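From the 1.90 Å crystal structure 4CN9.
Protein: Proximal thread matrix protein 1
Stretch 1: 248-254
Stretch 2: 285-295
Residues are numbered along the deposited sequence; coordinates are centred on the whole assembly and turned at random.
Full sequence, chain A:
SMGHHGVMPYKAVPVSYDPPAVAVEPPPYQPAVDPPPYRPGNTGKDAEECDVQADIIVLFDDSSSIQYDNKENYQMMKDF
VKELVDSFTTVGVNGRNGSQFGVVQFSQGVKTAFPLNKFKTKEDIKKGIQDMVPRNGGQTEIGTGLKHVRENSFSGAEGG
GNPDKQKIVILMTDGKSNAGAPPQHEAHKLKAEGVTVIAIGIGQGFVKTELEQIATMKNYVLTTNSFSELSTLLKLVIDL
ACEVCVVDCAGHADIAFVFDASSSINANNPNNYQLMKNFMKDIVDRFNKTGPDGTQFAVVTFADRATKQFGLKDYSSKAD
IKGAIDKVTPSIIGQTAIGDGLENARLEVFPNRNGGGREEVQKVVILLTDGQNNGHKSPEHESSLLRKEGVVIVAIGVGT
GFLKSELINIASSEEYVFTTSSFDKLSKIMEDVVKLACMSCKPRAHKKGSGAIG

Stretch 1 (248-254) DCAGHAD
Stretch 2 285-295: DRFNKTGPDGT

A single direct hydrogen bond joins these two stretches, and two waters do much of the remaining polar work. Asn288 N donates to Cys249 O at 3.0 Å and 169°, nearly straight. Water 1 donates to the same Cys249 O (2.9 Å), accepts from Lys289 N (3.1 Å) and lies 2.8 Å from Thr295 OG1. Water 2 donates to Gly251 O (2.6 Å) and also lies 2.8 Å from Thr295 OG1. A hydroxyl can both give and accept, so threonine (chi1 -47°, m) suits a position between two waters.

The chains run in the same direction, with CA atoms of Cys249 and Phe287 5.0 Å apart, Ala250 and Asn288 4.9 Å, His252 and Gly294 4.7 Å, and Ala253 and Thr295 4.8 Å. Asp248 to Gly251 form a type I turn (Cys249 -74/3, Ala250 -115/16), within which Asp248 OD1, chi1 t, accepts from Ala250 N at 3.0 Å. Cys249, chi1 m, sets SG 5.3 Å from the centroid of the Phe287 ring (chi1 -71°, chi2 82°), 15° off its normal. The small Ala250 CB meets Asn288 CB at 3.7 Å.

A second type I turn, Gly291 to Gly294 (Pro292 -64/-20, Asp293 -96/0), is closed by Gly294 N to Gly291 O, 2.9 Å. Proline's restricted phi fits its place there. Gly291, at 107/-170, adopts angles that call for glycine; at Gly294 (-151/-115), a CB would clash with Lys289 O. Thr295 N donates to Lys289 O at 2.8 Å, and Gly291 N to Thr295 O at 2.7 Å, drawing this loop together.

His252 (chi1 m, chi2 -108°) brings CE1 within 3.3 Å of Asp293 O. Beyond it, Ala253 (-147/152) and Thr295 (-101/129) point side chains to the same face, CB to CG2 4.4 Å, while Thr295 CA approaches Ala253 O at 3.3 Å in a CA-H...O contact.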

# COMPACT_ATOMS: atom_id res chain seq x y z
N ASP A 248 13.88 -6.08 -1.27
CA ASP A 248 14.83 -7.19 -1.15
C ASP A 248 14.68 -8.21 -2.28
O ASP A 248 13.86 -9.13 -2.20
CB ASP A 248 14.67 -7.89 0.20
CG ASP A 248 15.72 -8.98 0.44
OD1 ASP A 248 16.67 -9.09 -0.36
OD2 ASP A 248 15.60 -9.72 1.43
N CYS A 249 15.50 -8.04 -3.32
CA CYS A 249 15.50 -8.94 -4.47
C CYS A 249 16.15 -10.30 -4.19
O CYS A 249 16.29 -11.13 -5.10
CB CYS A 249 16.21 -8.29 -5.65
SG CYS A 249 15.40 -6.80 -6.28
N ALA A 250 16.56 -10.52 -2.94
CA ALA A 250 17.13 -11.80 -2.56
C ALA A 250 16.25 -12.51 -1.54
O ALA A 250 16.68 -13.46 -0.89
CB ALA A 250 18.53 -11.61 -2.00
N GLY A 251 15.01 -12.07 -1.41
CA GLY A 251 14.14 -12.65 -0.40
C GLY A 251 13.43 -13.87 -0.94
O GLY A 251 13.67 -14.31 -2.06
N HIS A 252 12.56 -14.45 -0.12
CA HIS A 252 11.67 -15.48 -0.61
C HIS A 252 10.40 -14.79 -1.10
O HIS A 252 9.74 -14.04 -0.36
CB HIS A 252 11.37 -16.50 0.49
CG HIS A 252 12.55 -17.32 0.91
ND1 HIS A 252 12.69 -18.65 0.58
CD2 HIS A 252 13.66 -16.99 1.61
CE1 HIS A 252 13.83 -19.11 1.07
NE2 HIS A 252 14.43 -18.12 1.70
N ALA A 253 10.07 -15.01 -2.37
CA ALA A 253 8.84 -14.47 -2.94
C ALA A 253 8.26 -15.39 -4.01
O ALA A 253 8.98 -16.16 -4.66
CB ALA A 253 9.09 -13.09 -3.52
N ASP A 254 6.94 -15.33 -4.17
CA ASP A 254 6.22 -16.06 -5.22
C ASP A 254 5.59 -15.01 -6.14
O ASP A 254 4.72 -14.24 -5.70
CB ASP A 254 5.11 -16.94 -4.65
CG ASP A 254 5.63 -18.19 -3.94
OD1 ASP A 254 6.74 -18.70 -4.25
OD2 ASP A 254 4.88 -18.67 -3.07
N ASP A 285 15.56 -11.62 -14.26
CA ASP A 285 17.01 -11.50 -14.10
C ASP A 285 17.43 -10.64 -12.92
O ASP A 285 18.58 -10.72 -12.49
CB ASP A 285 17.65 -10.96 -15.39
CG ASP A 285 17.89 -12.04 -16.42
OD1 ASP A 285 17.98 -13.24 -16.04
OD2 ASP A 285 18.00 -11.69 -17.62
N ARG A 286 16.53 -9.81 -12.41
CA ARG A 286 16.87 -8.93 -11.30
C ARG A 286 16.77 -9.61 -9.95
O ARG A 286 17.21 -9.05 -8.94
CB ARG A 286 16.00 -7.67 -11.33
CG ARG A 286 16.18 -6.87 -12.61
CD ARG A 286 17.49 -6.11 -12.60
NE ARG A 286 17.46 -5.06 -11.60
CZ ARG A 286 17.14 -3.80 -11.84
NH1 ARG A 286 16.84 -3.40 -13.07
NH2 ARG A 286 17.14 -2.93 -10.85
N PHE A 287 16.23 -10.82 -9.90
CA PHE A 287 16.20 -11.56 -8.64
C PHE A 287 17.48 -12.38 -8.44
O PHE A 287 18.06 -12.89 -9.40
CB PHE A 287 14.94 -12.42 -8.53
CG PHE A 287 13.69 -11.61 -8.33
CD1 PHE A 287 13.06 -11.03 -9.41
CD2 PHE A 287 13.18 -11.38 -7.06
CE1 PHE A 287 11.93 -10.25 -9.23
CE2 PHE A 287 12.04 -10.62 -6.88
CZ PHE A 287 11.42 -10.05 -7.96
N ASN A 288 17.92 -12.48 -7.20
CA ASN A 288 19.21 -13.06 -6.87
C ASN A 288 19.24 -14.55 -7.14
O ASN A 288 20.24 -15.08 -7.64
CB ASN A 288 19.55 -12.79 -5.41
CG ASN A 288 20.90 -13.37 -5.02
OD1 ASN A 288 21.93 -12.98 -5.57
ND2 ASN A 288 20.90 -14.32 -4.08
N LYS A 289 18.14 -15.23 -6.82
CA LYS A 289 18.10 -16.68 -6.93
C LYS A 289 16.67 -17.15 -7.12
O LYS A 289 15.78 -16.77 -6.36
CB LYS A 289 18.66 -17.34 -5.67
CG LYS A 289 18.76 -18.86 -5.82
CD LYS A 289 19.63 -19.52 -4.75
CE LYS A 289 18.98 -19.51 -3.38
NZ LYS A 289 19.94 -19.87 -2.30
N THR A 290 16.46 -18.00 -8.11
CA THR A 290 15.12 -18.51 -8.38
C THR A 290 14.97 -19.93 -7.87
O THR A 290 15.97 -20.65 -7.66
CB THR A 290 14.80 -18.47 -9.88
OG1 THR A 290 15.83 -19.15 -10.61
CG2 THR A 290 14.72 -17.02 -10.36
N GLY A 291 13.72 -20.34 -7.67
CA GLY A 291 13.42 -21.67 -7.19
C GLY A 291 12.96 -21.68 -5.74
O GLY A 291 12.71 -20.63 -5.15
N PRO A 292 12.86 -22.89 -5.16
CA PRO A 292 12.28 -23.08 -3.82
C PRO A 292 13.09 -22.40 -2.73
O PRO A 292 12.54 -22.14 -1.66
CB PRO A 292 12.31 -24.61 -3.64
CG PRO A 292 12.40 -25.16 -5.02
CD PRO A 292 13.16 -24.16 -5.82
N ASP A 293 14.35 -22.09 -2.99
CA ASP A 293 15.21 -21.44 -2.00
C ASP A 293 15.24 -19.94 -2.18
O ASP A 293 15.95 -19.24 -1.46
CB ASP A 293 16.65 -21.96 -2.11
CG ASP A 293 16.79 -23.38 -1.65
OD1 ASP A 293 16.04 -23.77 -0.73
OD2 ASP A 293 17.66 -24.09 -2.20
N GLY A 294 14.51 -19.43 -3.16
CA GLY A 294 14.47 -18.00 -3.38
C GLY A 294 13.15 -17.59 -3.99
O GLY A 294 12.09 -17.74 -3.38
N THR A 295 13.22 -17.09 -5.22
CA THR A 295 12.05 -16.54 -5.89
C THR A 295 11.49 -17.54 -6.88
O THR A 295 12.20 -18.10 -7.72
CB THR A 295 12.43 -15.26 -6.63
OG1 THR A 295 13.20 -14.44 -5.75
CG2 THR A 295 11.17 -14.51 -7.10
O HOH W 1 15.86 -14.01 -5.10
O HOH W 2 12.68 -12.62 -3.73